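Local coordinates for acetyltransferase (Vibrio fischeri, PDB 3JVN), which probably transfers an acyl group, most likely acetyl from acetyl-CoA, to an acceptor substrate, at residues A[63-76]-A[87-100]. Residues are numbered along the deposited sequence; the frame is centred on the assembly and turned at random.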
loop_
_atom_site.group_PDB
_atom_site.type_symbol
_atom_site.label_atom_id
_atom_site.label_comp_id
_atom_site.label_asym_id
_atom_site.label_seq_id
_atom_site.Cartn_x
_atom_site.Cartn_y
_atom_site.Cartn_z
HETATM N N MSE A 63 -25.478 13.103 17.764
HETATM C CA MSE A 63 -26.207 14.358 17.649
HETATM C C MSE A 63 -26.687 14.819 19.022
HETATM O O MSE A 63 -26.050 15.658 19.663
HETATM C CB MSE A 63 -27.398 14.206 16.699
HETATM C CG MSE A 63 -28.169 15.500 16.462
HETATM SE SE MSE A 63 -27.031 16.963 15.876
HETATM C CE MSE A 63 -27.319 16.848 13.959
ATOM N N ASP A 64 -27.808 14.263 19.472
ATOM C CA ASP A 64 -28.364 14.625 20.771
ATOM C C ASP A 64 -27.848 13.666 21.835
ATOM O O ASP A 64 -27.125 14.058 22.751
ATOM C CB ASP A 64 -29.896 14.585 20.717
ATOM C CG ASP A 64 -30.519 15.959 20.895
ATOM O OD1 ASP A 64 -30.365 16.530 21.995
ATOM O OD2 ASP A 64 -31.148 16.471 19.939
ATOM N N ASP A 65 -28.236 12.404 21.698
ATOM C CA ASP A 65 -27.815 11.348 22.609
ATOM C C ASP A 65 -27.903 10.057 21.816
ATOM O O ASP A 65 -27.788 8.962 22.363
ATOM C CB ASP A 65 -28.740 11.268 23.826
ATOM C CG ASP A 65 -28.063 11.730 25.110
ATOM O OD1 ASP A 65 -26.982 11.182 25.440
ATOM O OD2 ASP A 65 -28.614 12.630 25.788
ATOM N N VAL A 66 -28.124 10.211 20.514
ATOM C CA VAL A 66 -28.236 9.085 19.601
ATOM C C VAL A 66 -27.108 9.120 18.556
ATOM O O VAL A 66 -26.742 10.179 18.044
ATOM C CB VAL A 66 -29.627 9.092 18.897
ATOM C CG1 VAL A 66 -29.863 10.431 18.211
ATOM C CG2 VAL A 66 -29.721 7.954 17.887
ATOM N N ILE A 67 -26.549 7.952 18.262
ATOM C CA ILE A 67 -25.473 7.842 17.287
ATOM C C ILE A 67 -26.062 7.853 15.882
ATOM O O ILE A 67 -26.772 6.920 15.491
ATOM C CB ILE A 67 -24.683 6.541 17.494
ATOM C CG1 ILE A 67 -24.156 6.494 18.928
ATOM C CG2 ILE A 67 -23.556 6.458 16.485
ATOM C CD1 ILE A 67 -23.532 5.183 19.325
ATOM N N ILE A 68 -25.777 8.911 15.125
ATOM C CA ILE A 68 -26.298 9.028 13.769
ATOM C C ILE A 68 -25.265 8.697 12.699
ATOM O O ILE A 68 -25.509 8.881 11.504
ATOM C CB ILE A 68 -26.892 10.452 13.508
ATOM C CG1 ILE A 68 -25.936 11.550 14.012
ATOM C CG2 ILE A 68 -28.259 10.577 14.176
ATOM C CD1 ILE A 68 -24.782 11.848 13.081
ATOM N N GLY A 69 -24.115 8.190 13.128
ATOM C CA GLY A 69 -23.083 7.835 12.175
ATOM C C GLY A 69 -21.827 7.271 12.807
ATOM O O GLY A 69 -21.586 7.439 13.998
ATOM N N PHE A 70 -21.028 6.582 12.001
ATOM C CA PHE A 70 -19.777 6.006 12.471
ATOM C C PHE A 70 -18.848 5.770 11.278
ATOM O O PHE A 70 -19.270 5.800 10.120
ATOM C CB PHE A 70 -20.028 4.680 13.215
ATOM C CG PHE A 70 -20.462 3.554 12.321
ATOM C CD1 PHE A 70 -21.782 3.458 11.876
ATOM C CD2 PHE A 70 -19.533 2.627 11.861
ATOM C CE1 PHE A 70 -22.164 2.457 10.976
ATOM C CE2 PHE A 70 -19.903 1.629 10.965
ATOM C CZ PHE A 70 -21.216 1.544 10.522
ATOM N N ILE A 71 -17.573 5.562 11.574
ATOM C CA ILE A 71 -16.579 5.299 10.550
ATOM C C ILE A 71 -15.677 4.255 11.183
ATOM O O ILE A 71 -15.528 4.223 12.405
ATOM C CB ILE A 71 -15.783 6.590 10.148
ATOM C CG1 ILE A 71 -14.814 6.256 8.994
ATOM C CG2 ILE A 71 -15.081 7.181 11.358
ATOM C CD1 ILE A 71 -14.152 7.468 8.375
ATOM N N THR A 72 -15.092 3.395 10.351
ATOM C CA THR A 72 -14.251 2.314 10.843
ATOM C C THR A 72 -12.951 2.175 10.057
ATOM O O THR A 72 -12.976 2.195 8.829
ATOM C CB THR A 72 -15.065 0.971 10.822
ATOM O OG1 THR A 72 -14.713 0.161 11.956
ATOM C CG2 THR A 72 -14.796 0.199 9.554
ATOM N N GLY A 73 -11.824 2.028 10.759
ATOM C CA GLY A 73 -10.541 1.887 10.083
ATOM C C GLY A 73 -9.526 1.093 10.894
ATOM O O GLY A 73 -9.673 0.983 12.115
ATOM N N HIS A 74 -8.505 0.524 10.243
ATOM C CA HIS A 74 -7.487 -0.245 10.971
ATOM C C HIS A 74 -6.055 -0.018 10.494
ATOM O O HIS A 74 -5.827 0.218 9.315
ATOM C CB HIS A 74 -7.795 -1.755 10.922
ATOM C CG HIS A 74 -7.527 -2.409 9.594
ATOM N ND1 HIS A 74 -8.360 -2.260 8.506
ATOM C CD2 HIS A 74 -6.551 -3.265 9.203
ATOM C CE1 HIS A 74 -7.913 -2.997 7.504
ATOM N NE2 HIS A 74 -6.816 -3.618 7.899
ATOM N N PHE A 75 -5.101 -0.078 11.422
ATOM C CA PHE A 75 -3.686 0.086 11.083
ATOM C C PHE A 75 -3.199 -1.214 10.444
ATOM O O PHE A 75 -3.694 -2.306 10.762
ATOM C CB PHE A 75 -2.832 0.369 12.337
ATOM C CG PHE A 75 -3.025 1.745 12.915
ATOM C CD1 PHE A 75 -2.826 2.878 12.123
ATOM C CD2 PHE A 75 -3.413 1.909 14.250
ATOM C CE1 PHE A 75 -3.003 4.162 12.637
ATOM C CE2 PHE A 75 -3.597 3.186 14.790
ATOM C CZ PHE A 75 -3.392 4.325 13.973
ATOM N N CYS A 76 -2.250 -1.098 9.524
ATOM C CA CYS A 76 -1.680 -2.275 8.882
ATOM C C CYS A 76 -0.229 -2.011 8.549
ATOM O O CYS A 76 0.232 -0.868 8.556
ATOM C CB CYS A 76 -2.458 -2.676 7.628
ATOM S SG CYS A 76 -3.412 -1.372 6.848
HETATM N N MSE A 87 4.420 1.784 8.115
HETATM C CA MSE A 87 3.113 1.927 8.724
HETATM C C MSE A 87 2.075 2.465 7.747
HETATM O O MSE A 87 2.253 3.524 7.142
HETATM C CB MSE A 87 3.184 2.845 9.943
HETATM C CG MSE A 87 1.817 3.094 10.610
HETATM SE SE MSE A 87 1.070 1.552 11.540
HETATM C CE MSE A 87 0.738 2.389 13.251
HETATM N N MSE A 88 0.986 1.722 7.597
HETATM C CA MSE A 88 -0.097 2.128 6.717
HETATM C C MSE A 88 -1.404 1.827 7.413
HETATM O O MSE A 88 -1.423 1.250 8.502
HETATM C CB MSE A 88 -0.039 1.363 5.396
HETATM C CG MSE A 88 1.295 1.423 4.692
HETATM SE SE MSE A 88 1.161 0.643 2.936
HETATM C CE MSE A 88 2.923 1.082 2.283
ATOM N N ALA A 89 -2.500 2.212 6.780
ATOM C CA ALA A 89 -3.804 1.973 7.359
ATOM C C ALA A 89 -4.872 1.800 6.293
ATOM O O ALA A 89 -4.626 2.010 5.104
ATOM C CB ALA A 89 -4.194 3.120 8.317
ATOM N N THR A 90 -6.070 1.435 6.741
ATOM C CA THR A 90 -7.200 1.221 5.843
ATOM C C THR A 90 -8.505 1.731 6.464
ATOM O O THR A 90 -8.802 1.450 7.624
ATOM C CB THR A 90 -7.383 -0.294 5.524
ATOM O OG1 THR A 90 -6.117 -0.870 5.180
ATOM C CG2 THR A 90 -8.344 -0.487 4.361
ATOM N N ILE A 91 -9.270 2.488 5.689
ATOM C CA ILE A 91 -10.566 2.977 6.142
ATOM C C ILE A 91 -11.517 1.952 5.543
ATOM O O ILE A 91 -11.591 1.791 4.322
ATOM C CB ILE A 91 -10.866 4.406 5.609
ATOM C CG1 ILE A 91 -9.962 5.411 6.324
ATOM C CG2 ILE A 91 -12.311 4.776 5.868
ATOM C CD1 ILE A 91 -9.969 6.796 5.735
ATOM N N ASP A 92 -12.222 1.241 6.417
ATOM C CA ASP A 92 -13.121 0.189 5.984
ATOM C C ASP A 92 -14.565 0.605 5.661
ATOM O O ASP A 92 -14.971 0.608 4.499
ATOM C CB ASP A 92 -13.104 -0.926 7.037
ATOM C CG ASP A 92 -11.708 -1.481 7.266
ATOM O OD1 ASP A 92 -11.260 -1.553 8.438
ATOM O OD2 ASP A 92 -11.056 -1.855 6.263
ATOM N N GLU A 93 -15.325 0.960 6.693
ATOM C CA GLU A 93 -16.724 1.336 6.536
ATOM C C GLU A 93 -17.092 2.701 7.082
ATOM O O GLU A 93 -16.431 3.242 7.971
ATOM C CB GLU A 93 -17.605 0.299 7.219
ATOM C CG GLU A 93 -17.415 -1.084 6.700
ATOM C CD GLU A 93 -17.563 -2.103 7.792
ATOM O OE1 GLU A 93 -16.717 -2.114 8.724
ATOM O OE2 GLU A 93 -18.530 -2.895 7.710
ATOM N N LEU A 94 -18.185 3.239 6.561
ATOM C CA LEU A 94 -18.657 4.541 6.991
ATOM C C LEU A 94 -20.151 4.603 6.694
ATOM O O LEU A 94 -20.568 4.359 5.566
ATOM C CB LEU A 94 -17.899 5.636 6.232
ATOM C CG LEU A 94 -17.869 7.046 6.843
ATOM C CD1 LEU A 94 -17.046 7.976 5.952
ATOM C CD2 LEU A 94 -19.284 7.580 6.992
ATOM N N TYR A 95 -20.959 4.922 7.703
ATOM C CA TYR A 95 -22.403 4.997 7.504
ATOM C C TYR A 95 -23.056 6.192 8.170
ATOM O O TYR A 95 -22.677 6.578 9.276
ATOM C CB TYR A 95 -23.081 3.712 7.996
ATOM C CG TYR A 95 -24.595 3.756 7.904
ATOM C CD1 TYR A 95 -25.371 4.172 8.990
ATOM C CD2 TYR A 95 -25.249 3.421 6.721
ATOM C CE1 TYR A 95 -26.758 4.249 8.895
ATOM C CE2 TYR A 95 -26.638 3.497 6.618
ATOM C CZ TYR A 95 -27.385 3.910 7.705
ATOM O OH TYR A 95 -28.757 3.986 7.604
ATOM N N ILE A 96 -24.041 6.772 7.486
ATOM C CA ILE A 96 -24.779 7.915 8.016
ATOM C C ILE A 96 -26.274 7.691 7.816
ATOM O O ILE A 96 -26.708 7.223 6.766
ATOM C CB ILE A 96 -24.406 9.248 7.309
ATOM C CG1 ILE A 96 -22.887 9.377 7.161
ATOM C CG2 ILE A 96 -24.938 10.423 8.121
ATOM C CD1 ILE A 96 -22.359 8.851 5.829
ATOM N N GLU A 97 -27.061 8.014 8.834
ATOM C CA GLU A 97 -28.502 7.856 8.742
ATOM C C GLU A 97 -28.970 8.662 7.551
ATOM O O GLU A 97 -28.515 9.791 7.352
ATOM C CB GLU A 97 -29.165 8.377 10.006
ATOM C CG GLU A 97 -28.801 7.588 11.245
ATOM C CD GLU A 97 -29.476 6.233 11.284
ATOM O OE1 GLU A 97 -29.482 5.607 12.367
ATOM O OE2 GLU A 97 -29.989 5.788 10.231
ATOM N N LYS A 98 -29.876 8.081 6.765
ATOM C CA LYS A 98 -30.407 8.734 5.567
ATOM C C LYS A 98 -31.023 10.088 5.924
ATOM O O LYS A 98 -31.170 10.967 5.075
ATOM C CB LYS A 98 -31.448 7.824 4.884
ATOM C CG LYS A 98 -30.879 6.460 4.421
ATOM C CD LYS A 98 -31.733 5.759 3.337
ATOM C CE LYS A 98 -31.753 6.558 2.012
ATOM N NZ LYS A 98 -32.548 5.962 0.866
ATOM N N GLU A 99 -31.344 10.262 7.201
ATOM C CA GLU A 99 -31.939 11.500 7.680
ATOM C C GLU A 99 -30.879 12.554 8.021
ATOM O O GLU A 99 -31.197 13.734 8.182
ATOM C CB GLU A 99 -32.787 11.200 8.912
ATOM C CG GLU A 99 -33.591 12.374 9.419
ATOM C CD GLU A 99 -34.042 12.177 10.843
ATOM O OE1 GLU A 99 -34.734 11.170 11.104
ATOM O OE2 GLU A 99 -33.695 13.021 11.695
ATOM N N TYR A 100 -29.622 12.131 8.121
ATOM C CA TYR A 100 -28.545 13.055 8.461
ATOM C C TYR A 100 -27.464 13.254 7.397
ATOM O O TYR A 100 -26.438 13.896 7.657
ATOM C CB TYR A 100 -27.902 12.617 9.776
ATOM C CG TYR A 100 -28.764 12.904 10.982
ATOM C CD1 TYR A 100 -28.572 14.058 11.739
ATOM C CD2 TYR A 100 -29.793 12.036 11.352
ATOM C CE1 TYR A 100 -29.384 14.344 12.836
ATOM C CE2 TYR A 100 -30.613 12.313 12.446
ATOM C CZ TYR A 100 -30.399 13.470 13.181
ATOM O OH TYR A 100 -31.203 13.754 14.259
#
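The antiparallel hairpin of strands 67-79 and 86-96, at the centre of the GNAT sheet, brings His74 against Asp92 and Thr90, and Phe70 against Tyr95. His74 ND1 donates to Asp92 OD1 at 3.0 Å. It meets the syn lone pair of that oxygen, with ring and carboxylate planes only 18° apart. The imidazole reaches Asp92 because its CG sits between the backbone N and the carbonyl carbon (chi1 74°), which also lays CE1 against Thr90 CB. Tyr50 OH makes a second hydrogen bond to Asp92 OD1, so this oxygen is gripped twice.

Asp92 also belongs to a classic beta bulge. Asp92 and Glu93 both face Thr72, and Thr72 O takes a 2.7 Å bond from Asp92 N and a weak one from Glu93 N. In GNAT enzymes a bulge at this point parts the strand from its parallel neighbour, here 124-127, where acetyl-CoA binds; this one is consistent with that. The side chains of Thr72 and Glu93 run alongside each other, and Glu93 OE2 is held by His24.

Further along the same face, Phe70 CE1 abuts Tyr95 CB at 3.4 Å. Helix 13-30 covers this pair, and Glu26 takes up the Tyr95 hydroxyl. Toward helix 105-118, Ile71 CD1 meets Leu94 CD1 at 3.8 Å. Phe75 lies on that side too, where the methyl CE of selenomethionine Met87 sits over one ring face, 4.0 Å from the centroid, in a CH-pi contact. Past the end of strand 86-96, the ring of Tyr100 folds back, and Ile68 CG2 stands over one face of it, 3.6 Å from the centroid. Met63 CE lies at the edge of the same ring.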